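Local coordinates for competence protein PILN (Thermus thermophilus, PDB 4BHQ), which probably helps build the inner-membrane platform that initiates type IV pilus biogenesis, through a periplasmic domain of the PilN dimerization family, at residues I102-L113 with R144-V155; E94-I102 with T127-F135. All coordinates share one frame; numbering follows the deposited sequence.

Contact 1 of 2, residues I102-L113 with R144-V155; sequences IRVEFALQGEAL and RGLYTFSARVGV
Phe106 and Val153 exchange both backbone hydrogen bonds, Phe106 N to Val153 O and Val153 N to Phe106 O, each 2.8 Å. The same antiparallel pairing recurs at every second residue down to Ala112 and Tyr147. At the other end Val155 O takes two donors, Arg103 N at 2.7 Å and Val104 N at 3.1 Å, a classic beta bulge where the chain turns its corner at Arg103. These are the two central strands of the domain's four-stranded antiparallel sheet, flanked by strands 73-82 and 131-141.

Apolar contacts line the face carrying Phe106. Val155 CG2 meets the edge of that ring, in its plane, 3.8 Å from Phe106 CE2, and Phe60 of the second subunit stacks on it. Further along, with CG lodged between N and C (chi1 73°), Phe149 swings its ring across the strand, and Gly110 CA lies over its face, 4.1 Å from the centroid.

Glu105, Glu111 and Arg152 point to the other face. From the turn before strand 146-156, Arg144 NH1 gives Glu111 OE2 a straight bond (2.7 Å, 172°) within the guanidinium plane but from above the carboxylate; Arg76 shares that oxygen. Arg81 and Tyr97 hold Glu105; nearby Arg152 turns to Glu134.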
loop_
_atom_site.group_PDB
_atom_site.type_symbol
_atom_site.label_atom_id
_atom_site.label_comp_id
_atom_site.label_asym_id
_atom_site.label_seq_id
_atom_site.Cartn_x
_atom_site.Cartn_y
_atom_site.Cartn_z
ATOM N N ILE A 102 -2.375 19.793 1.874
ATOM C CA ILE A 102 -2.257 18.398 2.124
ATOM C C ILE A 102 -2.919 18.083 3.428
ATOM O O ILE A 102 -2.824 18.836 4.399
ATOM C CB ILE A 102 -0.743 18.018 2.086
ATOM C CG1 ILE A 102 -0.215 18.284 0.683
ATOM C CG2 ILE A 102 -0.477 16.579 2.439
ATOM C CD1 ILE A 102 -1.113 17.696 -0.359
ATOM N N ARG A 103 -3.549 16.920 3.476
ATOM C CA ARG A 103 -4.154 16.444 4.709
ATOM C C ARG A 103 -3.323 15.281 5.353
ATOM O O ARG A 103 -3.182 15.172 6.569
ATOM C CB ARG A 103 -5.584 16.055 4.361
ATOM C CG ARG A 103 -6.401 15.620 5.556
ATOM C CD ARG A 103 -6.606 16.789 6.509
ATOM N NE ARG A 103 -7.302 16.364 7.721
ATOM C CZ ARG A 103 -7.187 16.949 8.902
ATOM N NH1 ARG A 103 -6.398 18.007 9.068
ATOM N NH2 ARG A 103 -7.862 16.462 9.923
ATOM N N VAL A 104 -2.777 14.414 4.500
ATOM C CA VAL A 104 -1.977 13.303 4.961
ATOM C C VAL A 104 -0.644 13.215 4.189
ATOM O O VAL A 104 -0.590 13.453 2.989
ATOM C CB VAL A 104 -2.758 11.964 4.825
ATOM C CG1 VAL A 104 -1.822 10.800 4.936
ATOM C CG2 VAL A 104 -3.823 11.876 5.962
ATOM N N GLU A 105 0.414 12.870 4.892
ATOM C CA GLU A 105 1.699 12.692 4.225
ATOM C C GLU A 105 2.243 11.292 4.432
ATOM O O GLU A 105 2.278 10.790 5.577
ATOM C CB GLU A 105 2.731 13.698 4.810
ATOM C CG GLU A 105 4.040 13.694 4.076
ATOM C CD GLU A 105 5.013 14.760 4.642
ATOM O OE1 GLU A 105 5.554 14.559 5.722
ATOM O OE2 GLU A 105 5.215 15.757 3.949
ATOM N N PHE A 106 2.729 10.707 3.339
ATOM C CA PHE A 106 3.371 9.385 3.374
ATOM C C PHE A 106 4.855 9.558 3.162
ATOM O O PHE A 106 5.256 10.185 2.191
ATOM C CB PHE A 106 2.821 8.508 2.239
ATOM C CG PHE A 106 1.404 8.072 2.466
ATOM C CD1 PHE A 106 1.130 6.950 3.189
ATOM C CD2 PHE A 106 0.357 8.783 1.893
ATOM C CE1 PHE A 106 -0.191 6.508 3.397
ATOM C CE2 PHE A 106 -0.967 8.345 2.086
ATOM C CZ PHE A 106 -1.229 7.228 2.876
ATOM N N ALA A 107 5.661 9.045 4.078
ATOM C CA ALA A 107 7.109 9.004 3.848
ATOM C C ALA A 107 7.532 7.634 3.339
ATOM O O ALA A 107 7.209 6.597 3.960
ATOM C CB ALA A 107 7.837 9.348 5.155
ATOM N N LEU A 108 8.253 7.628 2.226
ATOM C CA LEU A 108 8.560 6.420 1.458
ATOM C C LEU A 108 10.054 6.167 1.341
ATOM O O LEU A 108 10.824 7.095 0.937
ATOM C CB LEU A 108 7.997 6.567 0.005
ATOM C CG LEU A 108 6.520 6.940 -0.193
ATOM C CD1 LEU A 108 6.135 6.964 -1.689
ATOM C CD2 LEU A 108 5.597 5.904 0.532
ATOM N N GLN A 109 10.446 4.939 1.632
ATOM C CA GLN A 109 11.805 4.439 1.274
ATOM C C GLN A 109 11.549 3.324 0.312
ATOM O O GLN A 109 10.675 2.432 0.568
ATOM C CB GLN A 109 12.529 3.895 2.495
ATOM C CG GLN A 109 12.707 4.910 3.567
ATOM C CD GLN A 109 13.728 5.945 3.152
ATOM O OE1 GLN A 109 14.676 5.590 2.448
ATOM N NE2 GLN A 109 13.512 7.226 3.524
ATOM N N GLY A 110 12.271 3.298 -0.790
ATOM C CA GLY A 110 12.047 2.245 -1.781
ATOM C C GLY A 110 13.228 1.912 -2.663
ATOM O O GLY A 110 14.356 2.420 -2.465
ATOM N N GLU A 111 12.977 1.105 -3.657
ATOM C CA GLU A 111 13.974 0.598 -4.590
ATOM C C GLU A 111 13.257 0.604 -5.942
ATOM O O GLU A 111 12.095 0.181 -6.007
ATOM C CB GLU A 111 14.288 -0.867 -4.339
ATOM C CG GLU A 111 14.766 -1.154 -2.994
ATOM C CD GLU A 111 14.899 -2.618 -2.773
ATOM O OE1 GLU A 111 14.417 -3.402 -3.646
ATOM O OE2 GLU A 111 15.495 -2.968 -1.750
ATOM N N ALA A 112 13.978 1.024 -6.984
ATOM C CA ALA A 112 13.465 1.088 -8.343
ATOM C C ALA A 112 14.414 0.287 -9.219
ATOM O O ALA A 112 15.672 0.387 -9.098
ATOM C CB ALA A 112 13.344 2.523 -8.810
ATOM N N LEU A 113 13.848 -0.558 -10.077
ATOM C CA LEU A 113 14.626 -1.435 -10.938
ATOM C C LEU A 113 15.521 -0.628 -11.934
ATOM O O LEU A 113 16.557 -1.098 -12.367
ATOM C CB LEU A 113 13.684 -2.338 -11.724
ATOM C CG LEU A 113 14.211 -3.463 -12.608
ATOM C CD1 LEU A 113 15.061 -4.445 -11.834
ATOM C CD2 LEU A 113 13.079 -4.209 -13.320
ATOM N N ARG A 144 23.617 -4.262 -6.336
ATOM C CA ARG A 144 22.425 -4.885 -6.859
ATOM C C ARG A 144 22.067 -4.425 -8.240
ATOM O O ARG A 144 21.156 -5.003 -8.886
ATOM C CB ARG A 144 21.264 -4.624 -5.902
ATOM C CG ARG A 144 21.342 -5.416 -4.585
ATOM C CD ARG A 144 20.106 -5.130 -3.732
ATOM N NE ARG A 144 20.030 -3.733 -3.239
ATOM C CZ ARG A 144 18.900 -3.236 -2.698
ATOM N NH1 ARG A 144 17.802 -4.016 -2.610
ATOM N NH2 ARG A 144 18.839 -1.978 -2.237
ATOM N N GLY A 145 22.698 -3.344 -8.700
ATOM C CA GLY A 145 22.299 -2.740 -10.013
ATOM C C GLY A 145 20.875 -2.177 -10.021
ATOM O O GLY A 145 20.148 -2.296 -11.001
ATOM N N LEU A 146 20.470 -1.543 -8.942
ATOM C CA LEU A 146 19.156 -0.853 -8.876
ATOM C C LEU A 146 19.259 0.387 -7.985
ATOM O O LEU A 146 20.258 0.549 -7.284
ATOM C CB LEU A 146 18.078 -1.786 -8.315
ATOM C CG LEU A 146 18.388 -2.613 -7.114
ATOM C CD1 LEU A 146 18.305 -1.695 -5.897
ATOM C CD2 LEU A 146 17.412 -3.837 -7.027
ATOM N N TYR A 147 18.202 1.183 -7.918
ATOM C CA TYR A 147 18.219 2.432 -7.195
ATOM C C TYR A 147 17.456 2.365 -5.902
ATOM O O TYR A 147 16.299 1.910 -5.896
ATOM C CB TYR A 147 17.607 3.573 -8.043
ATOM C CG TYR A 147 18.494 3.899 -9.185
ATOM C CD1 TYR A 147 18.377 3.195 -10.403
ATOM C CD2 TYR A 147 19.488 4.892 -9.052
ATOM C CE1 TYR A 147 19.215 3.486 -11.492
ATOM C CE2 TYR A 147 20.359 5.168 -10.122
ATOM C CZ TYR A 147 20.220 4.447 -11.342
ATOM O OH TYR A 147 21.041 4.747 -12.410
ATOM N N THR A 148 18.091 2.779 -4.799
ATOM C CA THR A 148 17.283 3.095 -3.599
ATOM C C THR A 148 16.807 4.520 -3.757
ATOM O O THR A 148 17.440 5.330 -4.465
ATOM C CB THR A 148 18.136 2.924 -2.323
ATOM O OG1 THR A 148 19.328 3.692 -2.459
ATOM C CG2 THR A 148 18.569 1.453 -2.178
ATOM N N PHE A 149 15.698 4.864 -3.135
ATOM C CA PHE A 149 15.218 6.210 -3.237
ATOM C C PHE A 149 14.401 6.552 -2.027
ATOM O O PHE A 149 13.934 5.644 -1.270
ATOM C CB PHE A 149 14.415 6.476 -4.553
ATOM C CG PHE A 149 13.010 5.826 -4.587
ATOM C CD1 PHE A 149 12.841 4.519 -4.998
ATOM C CD2 PHE A 149 11.883 6.573 -4.148
ATOM C CE1 PHE A 149 11.579 3.896 -5.041
ATOM C CE2 PHE A 149 10.596 5.992 -4.198
ATOM C CZ PHE A 149 10.442 4.635 -4.672
ATOM N N SER A 150 14.213 7.842 -1.815
ATOM C CA SER A 150 13.271 8.326 -0.820
ATOM C C SER A 150 12.475 9.479 -1.298
ATOM O O SER A 150 12.938 10.327 -2.106
ATOM C CB SER A 150 13.993 8.653 0.516
ATOM O OG SER A 150 14.777 9.814 0.362
ATOM N N ALA A 151 11.233 9.512 -0.826
ATOM C CA ALA A 151 10.277 10.514 -1.255
ATOM C C ALA A 151 9.213 10.703 -0.193
ATOM O O ALA A 151 8.931 9.804 0.609
ATOM C CB ALA A 151 9.623 10.114 -2.606
ATOM N N ARG A 152 8.575 11.864 -0.227
ATOM C CA ARG A 152 7.359 12.120 0.559
ATOM C C ARG A 152 6.199 12.366 -0.431
ATOM O O ARG A 152 6.383 13.111 -1.380
ATOM C CB ARG A 152 7.572 13.338 1.476
ATOM C CG ARG A 152 8.405 12.950 2.714
ATOM C CD ARG A 152 8.802 14.205 3.578
ATOM N NE ARG A 152 9.567 15.096 2.699
ATOM C CZ ARG A 152 10.161 16.228 3.034
ATOM N NH1 ARG A 152 10.071 16.694 4.278
ATOM N NH2 ARG A 152 10.851 16.894 2.095
ATOM N N VAL A 153 5.043 11.712 -0.187
ATOM C CA VAL A 153 3.825 11.934 -0.988
ATOM C C VAL A 153 2.747 12.638 -0.151
ATOM O O VAL A 153 2.387 12.157 0.931
ATOM C CB VAL A 153 3.282 10.613 -1.608
ATOM C CG1 VAL A 153 1.838 10.770 -2.103
ATOM C CG2 VAL A 153 4.181 10.196 -2.787
ATOM N N GLY A 154 2.206 13.756 -0.665
ATOM C CA GLY A 154 1.153 14.457 0.064
ATOM C C GLY A 154 -0.208 14.145 -0.600
ATOM O O GLY A 154 -0.302 13.998 -1.792
ATOM N N VAL A 155 -1.248 13.994 0.236
ATOM C CA VAL A 155 -2.591 13.718 -0.241
ATOM C C VAL A 155 -3.572 14.748 0.316
ATOM O O VAL A 155 -3.598 15.011 1.519
ATOM C CB VAL A 155 -3.070 12.287 0.221
ATOM C CG1 VAL A 155 -4.324 11.887 -0.617
ATOM C CG2 VAL A 155 -1.914 11.300 -0.024
#

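Contact 2 of 2, residues E94-I102 with T127-F135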
loop_
_atom_site.group_PDB
_atom_site.type_symbol
_atom_site.label_atom_id
_atom_site.label_comp_id
_atom_site.label_asym_id
_atom_site.label_seq_id
_atom_site.Cartn_x
_atom_site.Cartn_y
_atom_site.Cartn_z
ATOM N N GLU A 94 4.698 27.650 1.624
ATOM C CA GLU A 94 6.068 27.359 1.226
ATOM C C GLU A 94 6.171 26.825 -0.206
ATOM O O GLU A 94 7.268 26.740 -0.756
ATOM C CB GLU A 94 6.656 26.350 2.186
ATOM C CG GLU A 94 8.103 25.995 1.921
ATOM C CD GLU A 94 8.711 25.336 3.124
ATOM O OE1 GLU A 94 7.923 24.971 4.020
ATOM O OE2 GLU A 94 9.965 25.197 3.180
ATOM N N GLY A 95 5.036 26.465 -0.820
ATOM C CA GLY A 95 5.062 25.913 -2.195
ATOM C C GLY A 95 5.322 24.415 -2.334
ATOM O O GLY A 95 5.292 23.885 -3.431
ATOM N N THR A 96 5.561 23.719 -1.221
ATOM C CA THR A 96 5.702 22.276 -1.256
ATOM C C THR A 96 4.418 21.638 -1.850
ATOM O O THR A 96 3.311 22.146 -1.643
ATOM C CB THR A 96 5.999 21.692 0.134
ATOM O OG1 THR A 96 7.025 22.464 0.781
ATOM C CG2 THR A 96 6.518 20.287 -0.023
ATOM N N TYR A 97 4.584 20.535 -2.583
ATOM C CA TYR A 97 3.445 19.837 -3.172
ATOM C C TYR A 97 2.611 20.815 -4.011
ATOM O O TYR A 97 1.371 20.749 -3.998
ATOM C CB TYR A 97 2.557 19.198 -2.082
ATOM C CG TYR A 97 3.275 18.210 -1.165
ATOM C CD1 TYR A 97 4.082 17.155 -1.700
ATOM C CD2 TYR A 97 3.264 18.401 0.192
ATOM C CE1 TYR A 97 4.777 16.257 -0.838
ATOM C CE2 TYR A 97 3.922 17.528 1.052
ATOM C CZ TYR A 97 4.656 16.444 0.524
ATOM O OH TYR A 97 5.264 15.658 1.439
ATOM N N ASP A 98 3.306 21.706 -4.728
ATOM C CA ASP A 98 2.702 22.709 -5.633
ATOM C C ASP A 98 1.650 23.515 -4.963
ATOM O O ASP A 98 0.647 23.838 -5.593
ATOM C CB ASP A 98 2.063 22.086 -6.885
ATOM C CG ASP A 98 3.106 21.552 -7.863
ATOM O OD1 ASP A 98 4.318 21.875 -7.749
ATOM O OD2 ASP A 98 2.715 20.788 -8.760
ATOM N N GLY A 99 1.823 23.773 -3.679
ATOM C CA GLY A 99 0.864 24.590 -2.942
ATOM C C GLY A 99 -0.498 24.000 -2.690
ATOM O O GLY A 99 -1.368 24.670 -2.151
ATOM N N LYS A 100 -0.696 22.725 -3.013
ATOM C CA LYS A 100 -1.886 22.024 -2.544
ATOM C C LYS A 100 -1.893 21.923 -1.013
ATOM O O LYS A 100 -0.826 21.857 -0.386
ATOM C CB LYS A 100 -1.959 20.649 -3.155
ATOM C CG LYS A 100 -1.785 20.655 -4.644
ATOM C CD LYS A 100 -1.833 19.253 -5.198
ATOM C CE LYS A 100 -1.416 19.310 -6.668
ATOM N NZ LYS A 100 -1.932 18.154 -7.441
ATOM N N ARG A 101 -3.075 21.978 -0.421
ATOM C CA ARG A 101 -3.168 21.856 0.992
ATOM C C ARG A 101 -3.436 20.377 1.324
ATOM O O ARG A 101 -4.535 19.827 1.157
ATOM C CB ARG A 101 -4.155 22.830 1.683
ATOM C CG ARG A 101 -4.268 22.554 3.195
ATOM C CD ARG A 101 -4.882 23.692 4.049
ATOM N NE ARG A 101 -4.340 25.042 3.783
ATOM C CZ ARG A 101 -4.813 26.165 4.326
ATOM N NH1 ARG A 101 -5.835 26.128 5.182
ATOM N NH2 ARG A 101 -4.279 27.339 4.003
ATOM N N ILE A 102 -2.375 19.793 1.874
ATOM C CA ILE A 102 -2.257 18.398 2.124
ATOM C C ILE A 102 -2.919 18.083 3.428
ATOM O O ILE A 102 -2.824 18.836 4.399
ATOM C CB ILE A 102 -0.743 18.018 2.086
ATOM C CG1 ILE A 102 -0.215 18.284 0.683
ATOM C CG2 ILE A 102 -0.477 16.579 2.439
ATOM C CD1 ILE A 102 -1.113 17.696 -0.359
ATOM N N THR A 127 0.806 14.126 -11.662
ATOM C CA THR A 127 -0.213 14.328 -12.636
ATOM C C THR A 127 -1.577 14.112 -11.999
ATOM O O THR A 127 -2.560 13.953 -12.715
ATOM C CB THR A 127 -0.056 13.350 -13.829
ATOM O OG1 THR A 127 -0.154 12.004 -13.360
ATOM C CG2 THR A 127 1.307 13.530 -14.553
ATOM N N SER A 128 -1.659 14.093 -10.666
ATOM C CA SER A 128 -2.961 14.003 -10.042
ATOM C C SER A 128 -3.270 15.193 -9.133
ATOM O O SER A 128 -2.438 15.582 -8.308
ATOM C CB SER A 128 -3.091 12.706 -9.267
ATOM O OG SER A 128 -4.244 12.803 -8.440
ATOM N N PRO A 129 -4.485 15.739 -9.233
ATOM C CA PRO A 129 -4.932 16.852 -8.387
ATOM C C PRO A 129 -5.000 16.465 -6.922
ATOM O O PRO A 129 -5.016 17.325 -6.054
ATOM C CB PRO A 129 -6.387 17.133 -8.882
ATOM C CG PRO A 129 -6.558 16.360 -10.145
ATOM C CD PRO A 129 -5.572 15.220 -10.099
ATOM N N ARG A 130 -5.070 15.167 -6.634
ATOM C CA ARG A 130 -5.204 14.771 -5.240
ATOM C C ARG A 130 -3.806 14.573 -4.525
ATOM O O ARG A 130 -3.731 14.479 -3.331
ATOM C CB ARG A 130 -6.079 13.543 -5.234
ATOM C CG ARG A 130 -6.378 13.019 -3.855
ATOM C CD ARG A 130 -7.849 13.157 -3.464
ATOM N NE ARG A 130 -8.030 12.591 -2.114
ATOM C CZ ARG A 130 -8.332 11.305 -1.892
ATOM N NH1 ARG A 130 -8.510 10.494 -2.943
ATOM N NH2 ARG A 130 -8.484 10.845 -0.638
ATOM N N PHE A 131 -2.732 14.506 -5.327
ATOM C CA PHE A 131 -1.401 14.154 -4.837
ATOM C C PHE A 131 -0.334 15.146 -5.220
ATOM O O PHE A 131 -0.458 15.831 -6.220
ATOM C CB PHE A 131 -0.976 12.769 -5.418
ATOM C CG PHE A 131 -1.828 11.634 -4.917
ATOM C CD1 PHE A 131 -2.987 11.299 -5.589
ATOM C CD2 PHE A 131 -1.491 10.952 -3.753
ATOM C CE1 PHE A 131 -3.809 10.288 -5.096
ATOM C CE2 PHE A 131 -2.298 9.906 -3.288
ATOM C CZ PHE A 131 -3.474 9.600 -3.972
ATOM N N GLY A 132 0.692 15.254 -4.361
ATOM C CA GLY A 132 1.932 15.926 -4.690
ATOM C C GLY A 132 3.032 14.972 -4.255
ATOM O O GLY A 132 2.790 14.040 -3.459
ATOM N N ILE A 133 4.233 15.192 -4.753
ATOM C CA ILE A 133 5.378 14.376 -4.325
ATOM C C ILE A 133 6.589 15.291 -4.111
ATOM O O ILE A 133 6.821 16.229 -4.908
ATOM C CB ILE A 133 5.639 13.244 -5.329
ATOM C CG1 ILE A 133 6.775 12.338 -4.824
ATOM C CG2 ILE A 133 5.925 13.804 -6.735
ATOM C CD1 ILE A 133 6.899 10.976 -5.497
ATOM N N GLU A 134 7.335 15.055 -3.043
ATOM C CA GLU A 134 8.666 15.657 -2.929
ATOM C C GLU A 134 9.706 14.582 -2.971
ATOM O O GLU A 134 9.825 13.793 -2.022
ATOM C CB GLU A 134 8.778 16.524 -1.662
ATOM C CG GLU A 134 10.194 17.061 -1.522
ATOM C CD GLU A 134 10.281 18.367 -0.732
ATOM O OE1 GLU A 134 10.333 18.306 0.520
ATOM O OE2 GLU A 134 10.329 19.436 -1.401
ATOM N N PHE A 135 10.419 14.516 -4.100
ATOM C CA PHE A 135 11.510 13.562 -4.318
ATOM C C PHE A 135 12.748 13.975 -3.537
ATOM O O PHE A 135 13.319 15.023 -3.837
ATOM C CB PHE A 135 11.756 13.494 -5.824
ATOM C CG PHE A 135 12.978 12.642 -6.209
ATOM C CD1 PHE A 135 13.077 11.331 -5.800
ATOM C CD2 PHE A 135 14.040 13.219 -6.944
ATOM C CE1 PHE A 135 14.154 10.559 -6.176
ATOM C CE2 PHE A 135 15.134 12.461 -7.293
ATOM C CZ PHE A 135 15.187 11.114 -6.909
HETATM O O HOH W 1 7.123 19.261 -3.557
HETATM O O HOH W 2 1.584 18.002 -7.900
#
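Tyr97 and Gly132 bring their backbones closest, CA to CA 4.5 Å, where an irregular loop following helix 85-93 lies against the start of strand 131-141. The absence of a side chain at Gly132 allows this close backbone approach. Two bonds fold the loop back on itself: Gly99 N to Thr96 O and Lys100 N to Tyr97 O, both 3.0 Å. On the other side, a type I turn from Ser128 to Phe131 leads into the strand, and Ser128 OG accepts from Arg130 N in an ST turn.

Tyr97 packs its ring along the strand. Tyr97 CD1 is 3.5 Å from Gly132 C and Tyr97 CE1 3.6 Å from Glu134 N, and Ile133 N lies at the ring's edge, near its plane. Thr96 CG2 covers one face of the ring toward its rim. The phenol OH reaches across strand 146-156 to Glu105 of strand 102-112.

Lys100 has chi2 to chi4 all within 25° of anti, and this straight chain carries its ammonium across to the turn. Lys100 NZ donates to Phe131 O at 3.0 Å, tilted 33° from the carbonyl plane, and stands 2.8 Å from Ser128 O. Two waters help fill the seam: one accepts from Tyr97 N and reaches Ile133 O weakly, the other donates to Asp98 OD2 and, weakly, to Phe131 O.

The carbonyl oxygens of the turn face the ammonium, which would be expected to favour its charged form, and the bond from Lys100 NZ to Phe131 O ties the loop to the first residue of the strand.

Contacts 1 and 2 have centres about 14 Å apart and meet through the sheet, since strand 131-141 runs beside strand 146-156. Ile102 belongs to both, closing segment 94-102 and opening segment 102-113. Between them, Tyr97 OH comes 2.5 Å from Glu105 OE2, probably a hydrogen bond, and also packs 3.3 Å from Arg152 CB. Arg152 and Glu134 pair as a salt bridge, though the modelled separation is too short to trust. A magnesium ion lies near contact 1, about 4 Å from the Thr148 side chain, but about 14 Å from the Ile133 side chain in contact 2. Both contacts also touch the second subunit.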